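Side-chain contacts in extracellular solute-binding protein, family 1 (Trichodesmium erythraeum IMS101, PDB 6G7N), which binds iron(III) and probably delivers it, as the solute-binding component, to an ABC transporter for iron uptake: residues Ser144-Ala147 against Ser148-Ile152; Ile181-Ala185 against Ala186-Asp190; Pro278-Ser281 against Val282-Pro285. All blocks are in the same frame, centred on the assembly; numbering follows the deposited sequence.

Interaction 1: residues Ser144-Ala147 against Ser148-Ile152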
loop_
_atom_site.group_PDB
_atom_site.type_symbol
_atom_site.label_atom_id
_atom_site.label_comp_id
_atom_site.label_asym_id
_atom_site.label_seq_id
_atom_site.Cartn_x
_atom_site.Cartn_y
_atom_site.Cartn_z
ATOM N N SER A 144 8.599 2.403 2.685
ATOM C CA SER A 144 8.174 3.228 1.574
ATOM C C SER A 144 7.875 4.672 1.986
ATOM O O SER A 144 8.195 5.609 1.259
ATOM C CB SER A 144 6.974 2.579 0.859
ATOM O OG SER A 144 7.457 1.448 0.133
ATOM N N LEU A 145 7.248 4.840 3.162
ATOM C CA LEU A 145 7.021 6.197 3.652
ATOM C C LEU A 145 8.349 6.919 3.920
ATOM O O LEU A 145 8.520 8.076 3.532
ATOM C CB LEU A 145 6.144 6.164 4.898
ATOM C CG LEU A 145 5.917 7.522 5.544
ATOM C CD1 LEU A 145 5.124 8.491 4.677
ATOM C CD2 LEU A 145 5.156 7.324 6.847
ATOM N N ILE A 146 9.278 6.241 4.575
ATOM C CA ILE A 146 10.582 6.851 4.813
ATOM C C ILE A 146 11.319 7.148 3.510
ATOM O O ILE A 146 11.957 8.202 3.392
ATOM C CB ILE A 146 11.378 6.038 5.849
ATOM C CG1 ILE A 146 10.910 6.326 7.284
ATOM C CG2 ILE A 146 12.865 6.407 5.816
ATOM C CD1 ILE A 146 9.480 6.582 7.622
ATOM N N ALA A 147 11.246 6.232 2.545
ATOM C CA ALA A 147 11.813 6.505 1.237
ATOM C C ALA A 147 11.261 7.800 0.639
ATOM O O ALA A 147 12.013 8.607 0.075
ATOM C CB ALA A 147 11.579 5.324 0.304
ATOM N N SER A 148 9.943 8.003 0.768
ATOM C CA SER A 148 9.351 9.246 0.253
ATOM C C SER A 148 9.937 10.492 0.934
ATOM O O SER A 148 10.145 11.529 0.297
ATOM C CB SER A 148 7.822 9.206 0.335
ATOM O OG SER A 148 7.313 9.536 1.600
ATOM N N LEU A 149 10.187 10.381 2.241
ATOM C CA LEU A 149 10.751 11.501 3.000
ATOM C C LEU A 149 12.212 11.762 2.627
ATOM O O LEU A 149 12.648 12.918 2.572
ATOM C CB LEU A 149 10.581 11.277 4.501
ATOM C CG LEU A 149 9.125 11.255 4.978
ATOM C CD1 LEU A 149 9.046 10.772 6.412
ATOM C CD2 LEU A 149 8.483 12.614 4.827
ATOM N N ILE A 150 12.978 10.705 2.332
ATOM C CA ILE A 150 14.337 10.883 1.848
ATOM C C ILE A 150 14.340 11.530 0.463
ATOM O O ILE A 150 15.152 12.416 0.186
ATOM C CB ILE A 150 15.093 9.535 1.819
ATOM C CG1 ILE A 150 15.276 8.983 3.239
ATOM C CG2 ILE A 150 16.447 9.696 1.125
ATOM C CD1 ILE A 150 15.702 7.542 3.260
ATOM N N GLU A 151 13.423 11.116 -0.401
ATOM C CA GLU A 151 13.303 11.753 -1.716
ATOM C C GLU A 151 13.068 13.256 -1.583
ATOM O O GLU A 151 13.674 14.043 -2.302
ATOM C CB GLU A 151 12.199 11.094 -2.502
ATOM C CG GLU A 151 11.882 11.724 -3.852
ATOM C CD GLU A 151 12.862 11.481 -4.965
ATOM O OE1 GLU A 151 13.873 10.787 -4.748
ATOM O OE2 GLU A 151 12.597 11.968 -6.094
ATOM N N ILE A 152 12.157 13.660 -0.692
ATOM C CA ILE A 152 11.882 15.084 -0.514
ATOM C C ILE A 152 13.063 15.814 0.129
ATOM O O ILE A 152 13.559 16.808 -0.401
ATOM C CB ILE A 152 10.616 15.336 0.329
ATOM C CG1 ILE A 152 9.335 14.779 -0.325
ATOM C CG2 ILE A 152 10.467 16.795 0.652
ATOM C CD1 ILE A 152 8.915 15.434 -1.600
#
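Ser144 and Ser148 stand one turn apart on helix 140-167, and the stretch between them is regular alpha-helix: Ser148 N donates to Ser144 O at 3.0 Å, and the next three i to i+4 bonds run from Leu149 N to Leu145 O, Ile150 N to Ile146 O and Glu151 N to Ala147 O. Leu145 O takes a second donor. The hydroxyl of Ser148 lies between its own backbone N and carbonyl carbon (chi1 82°), which swings OG back along the helix to 2.7 Å from Leu145 O. OG approaches at a C=O...OG angle of 132°, tilted only slightly from the carbonyl plane, and shares the oxygen with the Leu149 amide. On another face Ile146 CG2 meets Ile150 CD1 at 4.0 Å, the two branched chains crossing at a slant. An alanine in place of Ser148 would probably cost Leu145 O its second donor, leaving that carbonyl with the Leu149 amide alone among these helical bonds. The chemistry therefore divides by face: the Ile146-Ile150 pair packs on Ala306 and Leu309 of helix 303-312, while Ser148 folds its hydroxyl back to donate to a backbone carbonyl of its own helix.

Interaction 2: residues Ile181-Ala185 against Ala186-Asp190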
loop_
_atom_site.group_PDB
_atom_site.type_symbol
_atom_site.label_atom_id
_atom_site.label_comp_id
_atom_site.label_asym_id
_atom_site.label_seq_id
_atom_site.Cartn_x
_atom_site.Cartn_y
_atom_site.Cartn_z
ATOM N N ILE A 181 -3.416 0.744 15.796
ATOM C CA ILE A 181 -4.733 1.340 15.948
ATOM C C ILE A 181 -5.325 0.982 17.323
ATOM O O ILE A 181 -5.879 1.856 18.020
ATOM C CB ILE A 181 -5.671 0.905 14.798
ATOM C CG1 ILE A 181 -5.129 1.416 13.449
ATOM C CG2 ILE A 181 -7.089 1.391 15.041
ATOM C CD1 ILE A 181 -5.852 0.861 12.243
ATOM N N LYS A 182 -5.214 -0.292 17.706
ATOM C CA LYS A 182 -5.733 -0.705 19.000
ATOM C C LYS A 182 -4.989 0.013 20.151
ATOM O O LYS A 182 -5.601 0.364 21.167
ATOM C CB LYS A 182 -5.663 -2.211 19.142
ATOM C CG LYS A 182 -6.645 -2.937 18.229
ATOM C CD LYS A 182 -6.537 -4.453 18.316
ATOM C CE LYS A 182 -7.483 -5.225 17.409
ATOM N NZ LYS A 182 -7.207 -6.701 17.489
ATOM N N ALA A 183 -3.679 0.230 20.014
ATOM C CA ALA A 183 -2.883 0.911 21.029
ATOM C C ALA A 183 -3.295 2.375 21.141
ATOM O O ALA A 183 -3.332 2.933 22.245
ATOM C CB ALA A 183 -1.395 0.762 20.734
ATOM N N VAL A 184 -3.609 3.011 20.016
ATOM C CA VAL A 184 -4.116 4.385 20.039
ATOM C C VAL A 184 -5.476 4.458 20.758
ATOM O O VAL A 184 -5.684 5.300 21.633
ATOM C CB VAL A 184 -4.198 4.959 18.617
ATOM C CG1 VAL A 184 -4.942 6.275 18.579
ATOM C CG2 VAL A 184 -2.799 5.139 18.029
ATOM N N ALA A 185 -6.385 3.543 20.432
ATOM C CA ALA A 185 -7.695 3.483 21.098
ATOM C C ALA A 185 -7.536 3.287 22.602
ATOM O O ALA A 185 -8.293 3.872 23.388
ATOM C CB ALA A 185 -8.541 2.348 20.525
ATOM N N ALA A 186 -6.580 2.445 23.001
ATOM C CA ALA A 186 -6.377 2.081 24.426
ATOM C C ALA A 186 -5.596 3.107 25.231
ATOM O O ALA A 186 -5.443 2.947 26.431
ATOM C CB ALA A 186 -5.667 0.756 24.520
ATOM N N GLY A 187 -5.058 4.122 24.575
ATOM C CA GLY A 187 -4.305 5.165 25.258
ATOM C C GLY A 187 -2.832 4.894 25.444
ATOM O O GLY A 187 -2.145 5.676 26.110
ATOM N N ILE A 188 -2.312 3.822 24.859
ATOM C CA ILE A 188 -0.879 3.529 24.914
ATOM C C ILE A 188 -0.120 4.603 24.117
ATOM O O ILE A 188 0.965 5.051 24.510
ATOM C CB ILE A 188 -0.623 2.105 24.376
ATOM C CG1 ILE A 188 -1.256 1.076 25.325
ATOM C CG2 ILE A 188 0.861 1.853 24.178
ATOM C CD1 ILE A 188 -1.312 -0.318 24.781
ATOM N N GLY A 189 -0.687 4.986 22.978
ATOM C CA GLY A 189 -0.245 6.155 22.246
ATOM C C GLY A 189 -1.424 7.073 22.019
ATOM O O GLY A 189 -2.590 6.623 22.105
ATOM N N ASP A 190 -1.151 8.342 21.687
ATOM C CA ASP A 190 -2.216 9.240 21.241
ATOM C C ASP A 190 -2.367 9.240 19.724
ATOM O O ASP A 190 -3.449 9.550 19.227
ATOM C CB ASP A 190 -2.011 10.670 21.760
ATOM C CG ASP A 190 -2.237 10.807 23.262
ATOM O OD1 ASP A 190 -2.797 9.894 23.903
ATOM O OD2 ASP A 190 -1.823 11.857 23.772
#
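Ala183 and Ile188 close the end of helix 177-186 with an apolar touch, CB to CB at 4.0 Å, while Ala183 O accepts from Ile188 N at 2.9 Å and, weakly, from Gly189 N. Inside that bond, Gly187 N reaches Val184 O at 3.2 Å, standing above the carbonyl plane, 68° out of it. With the positive phi of Gly187 (88°), the bonds from Ile188 N and Gly187 N make a Schellman motif; a side chain at that glycine would run into the carbonyl oxygen before it. Val184 holds the next part of the loop. Its CG1, anti to the backbone N (chi1 170°), lies 3.7 Å from Asp190 O, and its CA makes a CH...O contact with Gly189 O at 3.4 Å. A second shell fixes these pieces: Asn108 ND2 also hydrogen-bonds Val184 O, and the backbone of Asp190 is bonded to Asn108 and Lys131. The cap thus turns the chain from helix 177-186 into strand 191-195, which pairs with strands 96-108 and 132-133, while on another side of the helix Ile181 and Ala185 pack against Val213 of helix 208-216 and Val217 of strand 217-220.

Interaction 3: residues Pro278-Ser281 against Val282-Pro285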
loop_
_atom_site.group_PDB
_atom_site.type_symbol
_atom_site.label_atom_id
_atom_site.label_comp_id
_atom_site.label_asym_id
_atom_site.label_seq_id
_atom_site.Cartn_x
_atom_site.Cartn_y
_atom_site.Cartn_z
ATOM N N PRO A 278 -16.928 4.873 -8.083
ATOM C CA PRO A 278 -17.377 5.212 -6.736
ATOM C C PRO A 278 -16.521 4.571 -5.645
ATOM O O PRO A 278 -16.026 3.451 -5.796
ATOM C CB PRO A 278 -18.825 4.711 -6.698
ATOM C CG PRO A 278 -19.246 4.811 -8.130
ATOM C CD PRO A 278 -18.034 4.342 -8.899
ATOM N N ILE A 279 -16.408 5.296 -4.544
ATOM C CA ILE A 279 -15.643 4.938 -3.370
ATOM C C ILE A 279 -16.471 4.020 -2.461
ATOM O O ILE A 279 -17.675 4.215 -2.336
ATOM C CB ILE A 279 -15.298 6.267 -2.594
ATOM C CG1 ILE A 279 -14.567 7.268 -3.513
ATOM C CG2 ILE A 279 -14.483 6.006 -1.344
ATOM C CD1 ILE A 279 -13.425 6.632 -4.238
ATOM N N ALA A 280 -15.828 3.051 -1.798
ATOM C CA ALA A 280 -16.519 2.184 -0.826
ATOM C C ALA A 280 -17.286 2.988 0.218
ATOM O O ALA A 280 -16.781 4.012 0.737
ATOM C CB ALA A 280 -15.546 1.261 -0.104
ATOM N N SER A 281 -18.457 2.492 0.598
ATOM C CA SER A 281 -19.266 3.196 1.586
ATOM C C SER A 281 -18.523 3.455 2.902
ATOM O O SER A 281 -18.668 4.527 3.493
ATOM C CB SER A 281 -20.560 2.435 1.853
ATOM O OG SER A 281 -21.302 2.321 0.655
ATOM N N VAL A 282 -17.696 2.503 3.338
ATOM C CA VAL A 282 -16.969 2.644 4.588
ATOM C C VAL A 282 -15.930 3.775 4.528
ATOM O O VAL A 282 -15.546 4.333 5.552
ATOM C CB VAL A 282 -16.293 1.300 4.986
ATOM C CG1 VAL A 282 -15.190 0.894 4.008
ATOM C CG2 VAL A 282 -15.759 1.336 6.417
ATOM N N LEU A 283 -15.410 4.073 3.334
ATOM C CA LEU A 283 -14.422 5.141 3.179
ATOM C C LEU A 283 -15.025 6.532 3.021
ATOM O O LEU A 283 -14.356 7.517 3.339
ATOM C CB LEU A 283 -13.502 4.829 1.992
ATOM C CG LEU A 283 -12.679 3.545 2.124
ATOM C CD1 LEU A 283 -11.948 3.216 0.826
ATOM C CD2 LEU A 283 -11.698 3.635 3.281
ATOM N N LYS A 284 -16.260 6.630 2.545
ATOM C CA LYS A 284 -16.874 7.945 2.288
ATOM C C LYS A 284 -16.871 8.893 3.499
ATOM O O LYS A 284 -16.621 10.089 3.320
ATOM C CB LYS A 284 -18.285 7.816 1.698
ATOM C CG LYS A 284 -18.347 7.258 0.277
ATOM C CD LYS A 284 -19.794 7.248 -0.211
ATOM C CE LYS A 284 -20.019 6.313 -1.383
ATOM N NZ LYS A 284 -21.437 6.370 -1.856
ATOM N N PRO A 285 -17.137 8.398 4.732
ATOM C CA PRO A 285 -17.175 9.348 5.860
ATOM C C PRO A 285 -15.875 10.077 6.134
ATOM O O PRO A 285 -15.887 11.151 6.733
ATOM C CB PRO A 285 -17.572 8.463 7.052
ATOM C CG PRO A 285 -18.299 7.316 6.435
ATOM C CD PRO A 285 -17.613 7.067 5.130
#
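Ile279 and Leu283 meet at about a right angle, the CG2 methyl of the isoleucine resting 3.7 Å from Leu283 CB. In Ile279, CG1 lies beside the backbone N (chi1 -56°) and CG2 anti to it, which puts the short branch, CG2, on Leu283. Leu283 in turn sends CD1 to the methyl of Ala280, 4.2 Å from Ala280 CB. The same methyl is approached by Val282, whose CG1 sits between its backbone N and carbonyl carbon (chi1 66°) and comes to 4.1 Å from Ala280 CB. Ala280 is therefore the small apolar centre on which two longer side chains converge. Lys284 behaves differently: its extended chain runs back beside Ile279, and CE approaches Ile279 O at 3.3 Å, a contact of the aliphatic part of the lysine with a carbonyl.

These groups are brought together by a beta-turn from Ala280 to Leu283, with Ser281 and Val282 at its corners in helical angles (type I or III), followed by an i to i+4 bond. Both bonds end on Ala280 O. Leu283 N, at 2.9 Å, comes from above the carbonyl plane, whereas Lys284 N, at 3.2 Å, lies almost in line with the C=O bond. A weak bond from Lys284 N to Ser281 O adds to the turn where the short 3-10 segment starts at Lys284. Outward, Val282 and Leu283 both pack on Ala200 of helix 196-204, Leu283 also on Tyr271, and Ile279 on Pro272.

Chemically, then, Ala280 O, with two amide donors, ties the turn together, and apolar contacts of Ala280 and Ile279 with Val282 and Leu283 accompany it; the loop is joined to helix 196-204 and strand 271-272 by apolar packing.

How the interactions relate
The three contacts follow one another along the chain: interaction 1 within helix 140-167, interaction 2 at the end of the next helix, 177-186, and interaction 3 in the loop between strand 271-272 and helix 297-301. None touches another. Their centres lie 24 to 28 Å apart, and the closest approach, between interactions 2 and 3, is about 11 Å from nearest atom to nearest atom. Helix 196-204 links the latter two, since Ile181 packs on its Tyr198 and Leu202 while Val282 and Leu283 lie on its Ala200. Tyr141, Tyr197 and Tyr198 bind the iron: interaction 1 is part of the helix that supplies the first, and interactions 2 and 3 flank the helix that supplies the other two.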